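Local coordinates for superantigen-like protein SSL10 (Staphylococcus aureus subsp. aureus, PDB 6LWT) that probably inhibits host complement activation by binding the Fc region of human IgG, and also plasma clotting by binding prothrombin and a coagulation factor, at residues M27-N41 / F44-P56. Sequence-based numbering, arbitrary orientation.
Sequences MEMKNISALKHGKNN and FKFRGIKIQVLLP
Different first torsions bring Phe44 and Phe46 against Ile32 and Met29: CG of Phe44 sits between its backbone N and carbonyl carbon (chi1 62°), whereas CG of Phe46 lies anti to its N (177°). The Phe44 ring is sandwiched, with Ile32 CG2 over its centre, 3.5 Å from the ring centroid, and Ile51 CB covering the opposite face nearer the rim. Met29 serves both aromatics. Its CG stands almost on the normal of the Phe46 ring, 3.6 Å from the centroid, in a CH-pi contact, and its SD leans over the same face. That sulfur also meets Phe44 at the ring edge, 3.7 Å from Phe44 CE2, a Met-aromatic contact. Farther along, Met27 CE touches Phe46 CD2 and meets Ile49 CD1 tip to tip at 4.0 Å. The other end is held by more polar contacts. Leu55 N donates a nearly straight hydrogen bond to Asn40 O (2.8 Å, 168°). A water lies between two amides: its O accepts from Gln52 NE2 at 2.9 Å, but its bond to Asn41 OD1 is suspiciously short and remains doubtful. Gln52 OE1 is taken by Arg43, which fixes the other end of that amide. The example illustrates how a bent sheet makes its own interior: the chain turns a corner at Asn31, where a G1 bulge opposite Leu71 separates two strands, and the hairpin closed by the type I' turn from Phe46 to Ile49 folds its aromatics into the angle. Such strongly bent strands, serving two faces, characterise the small, curved beta-barrel of the OB-fold, as in the N-terminal domain of this toxin family.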
ATOM      1  N   MET A  27       2.283   6.879   8.129  1.00 30.76           N
ATOM      2  CA  MET A  27       1.362   7.934   8.546  1.00 31.53           C
ATOM      3  C   MET A  27       0.382   8.187   7.429  1.00 30.61           C
ATOM      4  O   MET A  27       0.778   8.213   6.259  1.00 24.30           O
ATOM      5  CB  MET A  27       2.103   9.253   8.819  1.00 37.08           C
ATOM      6  CG  MET A  27       3.195   9.208   9.872  1.00 41.01           C
ATOM      7  SD  MET A  27       3.647  10.871  10.429  1.00 49.16           S
ATOM      8  CE  MET A  27       4.649  11.387   9.044  1.00 47.91           C
ATOM      9  N   GLU A  28      -0.892   8.360   7.787  1.00 29.73           N
ATOM     10  CA  GLU A  28      -1.903   8.834   6.849  1.00 32.48           C
ATOM     11  C   GLU A  28      -2.031  10.324   7.045  1.00 33.79           C
ATOM     12  O   GLU A  28      -2.346  10.789   8.146  1.00 32.46           O
ATOM     13  CB  GLU A  28      -3.245   8.173   7.102  1.00 35.58           C
ATOM     14  CG  GLU A  28      -3.204   6.676   6.926  1.00 37.96           C
ATOM     15  CD  GLU A  28      -4.579   6.047   6.900  1.00 41.22           C
ATOM     16  OE1 GLU A  28      -4.778   5.049   7.624  1.00 40.65           O
ATOM     17  OE2 GLU A  28      -5.450   6.541   6.147  1.00 48.19           O
ATOM     18  N   MET A  29      -1.761  11.079   5.988  1.00 33.67           N
ATOM     19  CA  MET A  29      -1.771  12.533   6.063  1.00 34.51           C
ATOM     20  C   MET A  29      -2.791  13.041   5.080  1.00 34.64           C
ATOM     21  O   MET A  29      -2.701  12.792   3.870  1.00 31.17           O
ATOM     22  CB  MET A  29      -0.396  13.096   5.770  1.00 37.06           C
ATOM     23  CG  MET A  29       0.640  12.696   6.812  1.00 39.44           C
ATOM     24  SD  MET A  29       2.309  13.044   6.268  1.00 43.48           S
ATOM     25  CE  MET A  29       2.505  11.825   5.006  1.00 41.00           C
ATOM     26  N   LYS A  30      -3.776  13.743   5.625  1.00 34.60           N
ATOM     27  CA  LYS A  30      -4.925  14.209   4.876  1.00 36.86           C
ATOM     28  C   LYS A  30      -4.774  15.718   4.591  1.00 37.09           C
ATOM     29  O   LYS A  30      -4.187  16.465   5.394  1.00 36.42           O
ATOM     30  CB  LYS A  30      -6.195  13.857   5.680  1.00 40.06           C
ATOM     31  CG  LYS A  30      -7.430  14.671   5.362  1.00 45.73           C
ATOM     32  CD  LYS A  30      -8.676  14.099   6.027  1.00 50.60           C
ATOM     33  CE  LYS A  30      -9.446  13.166   5.097  1.00 53.88           C
ATOM     34  NZ  LYS A  30     -10.796  12.816   5.629  1.00 55.68           N
ATOM     35  N   ASN A  31      -5.271  16.151   3.434  1.00 37.92           N
ATOM     36  CA  ASN A  31      -5.385  17.579   3.109  1.00 41.84           C
ATOM     37  C   ASN A  31      -4.024  18.320   3.110  1.00 39.70           C
ATOM     38  O   ASN A  31      -3.873  19.399   3.701  1.00 39.10           O
ATOM     39  CB  ASN A  31      -6.391  18.231   4.079  1.00 47.03           C
ATOM     40  CG  ASN A  31      -6.982  19.518   3.540  1.00 49.98           C
ATOM     41  OD1 ASN A  31      -7.469  19.566   2.408  1.00 54.01           O
ATOM     42  ND2 ASN A  31      -6.968  20.564   4.356  1.00 52.99           N
ATOM     43  N   ILE A  32      -3.044  17.706   2.445  1.00 34.63           N
ATOM     44  CA  ILE A  32      -1.652  18.177   2.411  1.00 33.97           C
ATOM     45  C   ILE A  32      -1.433  19.171   1.270  1.00 31.68           C
ATOM     46  O   ILE A  32      -1.908  18.940   0.161  1.00 30.80           O
ATOM     47  CB  ILE A  32      -0.673  16.969   2.258  1.00 32.09           C
ATOM     48  CG1 ILE A  32      -0.633  16.147   3.551  1.00 33.68           C
ATOM     49  CG2 ILE A  32       0.741  17.395   1.851  1.00 32.55           C
ATOM     50  CD1 ILE A  32      -0.230  16.913   4.798  1.00 33.66           C
ATOM     51  N   SER A  33      -0.721  20.270   1.563  1.00 32.27           N
ATOM     52  CA  SER A  33      -0.157  21.167   0.541  1.00 32.45           C
ATOM     53  C   SER A  33       1.302  20.807   0.320  1.00 30.08           C
ATOM     54  O   SER A  33       2.031  20.557   1.277  1.00 31.04           O
ATOM     55  CB  SER A  33      -0.233  22.642   0.962  1.00 35.44           C
ATOM     56  OG  SER A  33      -1.552  23.006   1.308  1.00 39.87           O
ATOM     57  N   ALA A  34       1.732  20.793  -0.939  1.00 29.68           N
ATOM     58  CA  ALA A  34       3.082  20.349  -1.288  1.00 28.03           C
ATOM     59  C   ALA A  34       3.596  21.036  -2.548  1.00 27.17           C
ATOM     60  O   ALA A  34       2.810  21.522  -3.349  1.00 29.32           O
ATOM     61  CB  ALA A  34       3.107  18.844  -1.458  1.00 27.56           C
ATOM     62  N   LEU A  35       4.917  21.080  -2.694  1.00 27.61           N
ATOM     63  CA  LEU A  35       5.576  21.664  -3.869  1.00 28.43           C
ATOM     64  C   LEU A  35       6.365  20.593  -4.586  1.00 26.27           C
ATOM     65  O   LEU A  35       6.984  19.723  -3.961  1.00 24.18           O
ATOM     66  CB  LEU A  35       6.559  22.792  -3.490  1.00 30.55           C
ATOM     67  CG  LEU A  35       6.135  23.933  -2.556  1.00 35.04           C
ATOM     68  CD1 LEU A  35       7.190  25.032  -2.613  1.00 38.08           C
ATOM     69  CD2 LEU A  35       4.775  24.514  -2.913  1.00 37.15           C
ATOM     70  N   LYS A  36       6.406  20.706  -5.902  1.00 25.51           N
ATOM     71  CA  LYS A  36       7.289  19.892  -6.718  1.00 27.89           C
ATOM     72  C   LYS A  36       8.739  20.167  -6.314  1.00 28.46           C
ATOM     73  O   LYS A  36       9.097  21.320  -6.049  1.00 26.20           O
ATOM     74  CB  LYS A  36       7.132  20.260  -8.191  1.00 33.17           C
ATOM     75  CG  LYS A  36       7.491  19.158  -9.155  1.00 39.47           C
ATOM     76  CD  LYS A  36       6.236  18.439  -9.625  1.00 44.45           C
ATOM     77  CE  LYS A  36       6.513  17.515 -10.793  1.00 49.02           C
ATOM     78  NZ  LYS A  36       5.265  17.329 -11.590  1.00 51.84           N
ATOM     79  N   HIS A  37       9.546  19.113  -6.274  1.00 27.75           N
ATOM     80  CA  HIS A  37      10.990  19.212  -6.123  1.00 29.92           C
ATOM     81  C   HIS A  37      11.640  18.388  -7.233  1.00 29.76           C
ATOM     82  O   HIS A  37      11.361  17.194  -7.385  1.00 28.10           O
ATOM     83  CB  HIS A  37      11.444  18.709  -4.748  1.00 30.21           C
ATOM     84  CG  HIS A  37      12.930  18.607  -4.631  1.00 31.07           C
ATOM     85  ND1 HIS A  37      13.590  17.398  -4.552  1.00 32.31           N
ATOM     86  CD2 HIS A  37      13.891  19.557  -4.656  1.00 31.12           C
ATOM     87  CE1 HIS A  37      14.891  17.613  -4.491  1.00 30.55           C
ATOM     88  NE2 HIS A  37      15.099  18.913  -4.560  1.00 32.44           N
ATOM     89  N   GLY A  38      12.489  19.035  -8.031  1.00 30.43           N
ATOM     90  CA  GLY A  38      13.043  18.408  -9.237  1.00 30.68           C
ATOM     91  C   GLY A  38      11.895  18.015 -10.155  1.00 32.15           C
ATOM     92  O   GLY A  38      10.808  18.583 -10.058  1.00 31.91           O
ATOM     93  N   LYS A  39      12.125  17.019 -11.006  1.00 35.68           N
ATOM     94  CA  LYS A  39      11.108  16.593 -11.962  1.00 40.72           C
ATOM     95  C   LYS A  39      10.060  15.652 -11.363  1.00 39.07           C
ATOM     96  O   LYS A  39       8.899  15.744 -11.725  1.00 40.22           O
ATOM     97  CB  LYS A  39      11.747  15.976 -13.224  1.00 46.07           C
ATOM     98  CG  LYS A  39      12.048  16.991 -14.335  1.00 52.75           C
ATOM     99  CD  LYS A  39      10.778  17.717 -14.800  1.00 55.96           C
ATOM    100  CE  LYS A  39      10.793  18.143 -16.265  1.00 58.97           C
ATOM    101  NZ  LYS A  39      11.352  19.510 -16.462  1.00 61.64           N
ATOM    102  N   ASN A  40      10.455  14.789 -10.429  1.00 37.78           N
ATOM    103  CA  ASN A  40       9.566  13.713  -9.954  1.00 37.64           C
ATOM    104  C   ASN A  40       9.495  13.505  -8.438  1.00 32.09           C
ATOM    105  O   ASN A  40       9.328  12.371  -7.975  1.00 31.14           O
ATOM    106  CB  ASN A  40       9.897  12.400 -10.668  1.00 39.90           C
ATOM    107  CG  ASN A  40      11.377  12.160 -10.787  1.00 44.00           C
ATOM    108  OD1 ASN A  40      12.086  12.111  -9.795  1.00 47.62           O
ATOM    109  ND2 ASN A  40      11.857  12.031 -12.017  1.00 49.12           N
ATOM    110  N   ASN A  41       9.537  14.598  -7.680  1.00 28.75           N
ATOM    111  CA  ASN A  41       9.273  14.522  -6.238  1.00 26.93           C
ATOM    112  C   ASN A  41       8.301  15.597  -5.799  1.00 26.25           C
ATOM    113  O   ASN A  41       8.104  16.618  -6.488  1.00 26.93           O
ATOM    114  CB  ASN A  41      10.566  14.618  -5.407  1.00 28.26           C
ATOM    115  CG  ASN A  41      11.580  13.543  -5.754  1.00 28.70           C
ATOM    116  OD1 ASN A  41      11.545  12.442  -5.223  1.00 33.10           O
ATOM    117  ND2 ASN A  41      12.510  13.876  -6.620  1.00 32.20           N
ATOM    118  N   PHE A  44       6.893  18.397   1.364  1.00 22.84           N
ATOM    119  CA  PHE A  44       6.109  19.151   2.310  1.00 23.73           C
ATOM    120  C   PHE A  44       6.578  18.881   3.733  1.00 24.27           C
ATOM    121  O   PHE A  44       7.440  18.032   3.971  1.00 24.25           O
ATOM    122  CB  PHE A  44       4.615  18.837   2.160  1.00 25.37           C
ATOM    123  CG  PHE A  44       4.255  17.398   2.424  1.00 24.62           C
ATOM    124  CD1 PHE A  44       4.450  16.429   1.451  1.00 26.20           C
ATOM    125  CD2 PHE A  44       3.698  17.019   3.635  1.00 26.00           C
ATOM    126  CE1 PHE A  44       4.102  15.107   1.678  1.00 24.83           C
ATOM    127  CE2 PHE A  44       3.336  15.704   3.867  1.00 26.27           C
ATOM    128  CZ  PHE A  44       3.542  14.747   2.888  1.00 26.17           C
ATOM    129  N   LYS A  45       6.014  19.632   4.663  1.00 25.66           N
ATOM    130  CA  LYS A  45       6.230  19.387   6.080  1.00 29.62           C
ATOM    131  C   LYS A  45       4.923  18.999   6.739  1.00 29.64           C
ATOM    132  O   LYS A  45       3.880  19.560   6.430  1.00 31.73           O
ATOM    133  CB  LYS A  45       6.848  20.610   6.754  1.00 31.70           C
ATOM    134  CG  LYS A  45       8.306  20.792   6.374  1.00 34.14           C
ATOM    135  CD  LYS A  45       8.828  22.176   6.748  1.00 39.01           C
ATOM    136  CE  LYS A  45       9.213  22.265   8.212  1.00 42.05           C
ATOM    137  NZ  LYS A  45       9.976  23.520   8.479  1.00 45.20           N
ATOM    138  N   PHE A  46       4.986  18.005   7.612  1.00 30.26           N
ATOM    139  CA  PHE A  46       3.822  17.561   8.350  1.00 32.23           C
ATOM    140  C   PHE A  46       4.207  17.440   9.803  1.00 30.64           C
ATOM    141  O   PHE A  46       5.090  16.646  10.144  1.00 27.54           O
ATOM    142  CB  PHE A  46       3.325  16.212   7.845  1.00 34.07           C
ATOM    143  CG  PHE A  46       2.167  15.677   8.628  1.00 35.61           C
ATOM    144  CD1 PHE A  46       0.899  16.227   8.468  1.00 38.88           C
ATOM    145  CD2 PHE A  46       2.343  14.647   9.546  1.00 37.82           C
ATOM    146  CE1 PHE A  46      -0.180  15.748   9.196  1.00 41.74           C
ATOM    147  CE2 PHE A  46       1.268  14.158  10.277  1.00 40.59           C
ATOM    148  CZ  PHE A  46       0.005  14.716  10.108  1.00 41.75           C
ATOM    149  N   ARG A  47       3.552  18.233  10.652  1.00 32.06           N
ATOM    150  CA  ARG A  47       3.862  18.256  12.086  1.00 34.72           C
ATOM    151  C   ARG A  47       5.361  18.596  12.222  1.00 32.96           C
ATOM    152  O   ARG A  47       6.058  18.097  13.101  1.00 34.23           O
ATOM    153  CB  ARG A  47       3.485  16.892  12.711  1.00 36.42           C
ATOM    154  CG  ARG A  47       3.104  16.909  14.182  1.00 38.96           C
ATOM    155  CD  ARG A  47       3.160  15.512  14.784  1.00 39.51           C
ATOM    156  NE  ARG A  47       2.120  14.653  14.211  1.00 40.39           N
ATOM    157  CZ  ARG A  47       2.233  13.350  13.951  1.00 41.01           C
ATOM    158  NH1 ARG A  47       3.353  12.664  14.204  1.00 41.72           N
ATOM    159  NH2 ARG A  47       1.196  12.714  13.423  1.00 46.26           N
ATOM    160  N   GLY A  48       5.841  19.440  11.304  1.00 33.17           N
ATOM    161  CA  GLY A  48       7.244  19.815  11.217  1.00 33.96           C
ATOM    162  C   GLY A  48       8.220  18.799  10.632  1.00 31.37           C
ATOM    163  O   GLY A  48       9.400  19.083  10.550  1.00 32.69           O
ATOM    164  N   ILE A  49       7.756  17.621  10.242  1.00 28.86           N
ATOM    165  CA  ILE A  49       8.639  16.595   9.697  1.00 29.92           C
ATOM    166  C   ILE A  49       8.781  16.841   8.200  1.00 27.39           C
ATOM    167  O   ILE A  49       7.782  17.015   7.508  1.00 26.02           O
ATOM    168  CB  ILE A  49       8.066  15.181   9.866  1.00 32.29           C
ATOM    169  CG1 ILE A  49       7.760  14.870  11.332  1.00 33.20           C
ATOM    170  CG2 ILE A  49       9.056  14.151   9.334  1.00 32.47           C
ATOM    171  CD1 ILE A  49       6.722  13.775  11.467  1.00 33.05           C
ATOM    172  N   LYS A  50      10.014  16.820   7.716  1.00 26.68           N
ATOM    173  CA  LYS A  50      10.308  17.007   6.300  1.00 27.35           C
ATOM    174  C   LYS A  50      10.043  15.712   5.545  1.00 25.68           C
ATOM    175  O   LYS A  50      10.718  14.724   5.779  1.00 23.69           O
ATOM    176  CB  LYS A  50      11.766  17.436   6.104  1.00 28.13           C
ATOM    177  CG  LYS A  50      12.057  18.804   6.696  1.00 29.81           C
ATOM    178  CD  LYS A  50      13.489  19.260   6.430  1.00 31.46           C
ATOM    179  CE  LYS A  50      14.499  18.400   7.158  1.00 32.86           C
ATOM    180  NZ  LYS A  50      15.835  19.065   7.166  1.00 34.78           N
ATOM    181  N   ILE A  51       9.064  15.747   4.634  1.00 24.73           N
ATOM    182  CA  ILE A  51       8.667  14.587   3.840  1.00 23.43           C
ATOM    183  C   ILE A  51       8.951  14.844   2.358  1.00 22.16           C
ATOM    184  O   ILE A  51       8.530  15.871   1.825  1.00 21.66           O
ATOM    185  CB  ILE A  51       7.154  14.310   3.970  1.00 24.60           C
ATOM    186  CG1 ILE A  51       6.691  14.320   5.429  1.00 26.57           C
ATOM    187  CG2 ILE A  51       6.795  12.987   3.288  1.00 25.19           C
ATOM    188  CD1 ILE A  51       7.353  13.295   6.302  1.00 26.90           C
ATOM    189  N   GLN A  52       9.680  13.929   1.730  1.00 20.74           N
ATOM    190  CA  GLN A  52       9.876  13.910   0.295  1.00 20.96           C
ATOM    191  C   GLN A  52       9.249  12.646  -0.298  1.00 20.08           C
ATOM    192  O   GLN A  52       9.571  11.514   0.104  1.00 19.17           O
ATOM    193  CB  GLN A  52      11.368  13.967  -0.058  1.00 21.36           C
ATOM    194  CG  GLN A  52      11.653  13.854  -1.556  1.00 22.71           C
ATOM    195  CD  GLN A  52      13.030  14.381  -1.949  1.00 23.20           C
ATOM    196  OE1 GLN A  52      13.432  15.457  -1.523  1.00 23.80           O
ATOM    197  NE2 GLN A  52      13.744  13.628  -2.777  1.00 23.65           N
ATOM    198  N   VAL A  53       8.363  12.852  -1.268  1.00 20.01           N
ATOM    199  CA  VAL A  53       7.646  11.783  -1.937  1.00 20.68           C
ATOM    200  C   VAL A  53       8.211  11.657  -3.351  1.00 22.16           C
ATOM    201  O   VAL A  53       8.216  12.652  -4.087  1.00 23.33           O
ATOM    202  CB  VAL A  53       6.140  12.107  -2.068  1.00 20.62           C
ATOM    203  CG1 VAL A  53       5.387  10.915  -2.656  1.00 21.76           C
ATOM    204  CG2 VAL A  53       5.566  12.567  -0.727  1.00 20.47           C
ATOM    205  N   LEU A  54       8.686  10.463  -3.698  1.00 22.39           N
ATOM    206  CA  LEU A  54       9.035  10.100  -5.059  1.00 23.24           C
ATOM    207  C   LEU A  54       7.770   9.745  -5.825  1.00 24.55           C
ATOM    208  O   LEU A  54       6.993   8.882  -5.383  1.00 24.39           O
ATOM    209  CB  LEU A  54      10.002   8.922  -5.070  1.00 24.37           C
ATOM    210  CG  LEU A  54      10.411   8.344  -6.438  1.00 26.19           C
ATOM    211  CD1 LEU A  54      11.274   9.323  -7.215  1.00 27.70           C
ATOM    212  CD2 LEU A  54      11.136   7.025  -6.258  1.00 28.31           C
ATOM    213  N   LEU A  55       7.564  10.419  -6.955  1.00 24.22           N
ATOM    214  CA  LEU A  55       6.467  10.123  -7.860  1.00 26.59           C
ATOM    215  C   LEU A  55       6.957   9.085  -8.892  1.00 27.20           C
ATOM    216  O   LEU A  55       7.794   9.415  -9.723  1.00 26.03           O
ATOM    217  CB  LEU A  55       5.990  11.403  -8.551  1.00 26.91           C
ATOM    218  CG  LEU A  55       5.524  12.542  -7.644  1.00 27.01           C
ATOM    219  CD1 LEU A  55       5.256  13.804  -8.456  1.00 28.59           C
ATOM    220  CD2 LEU A  55       4.276  12.162  -6.852  1.00 28.54           C
ATOM    221  N   PRO A  56       6.452   7.828  -8.836  1.00 28.56           N
ATOM    222  CA  PRO A  56       6.811   6.801  -9.842  1.00 30.64           C
ATOM    223  C   PRO A  56       6.540   7.246 -11.288  1.00 32.00           C
ATOM    224  O   PRO A  56       5.590   8.000 -11.529  1.00 31.21           O
ATOM    225  CB  PRO A  56       5.887   5.624  -9.505  1.00 31.42           C
ATOM    226  CG  PRO A  56       5.441   5.843  -8.097  1.00 30.55           C
ATOM    227  CD  PRO A  56       5.496   7.310  -7.832  1.00 29.63           C
TER
HETATM  228  O   HOH W   1      12.620  11.000  -3.474  1.00 27.62           O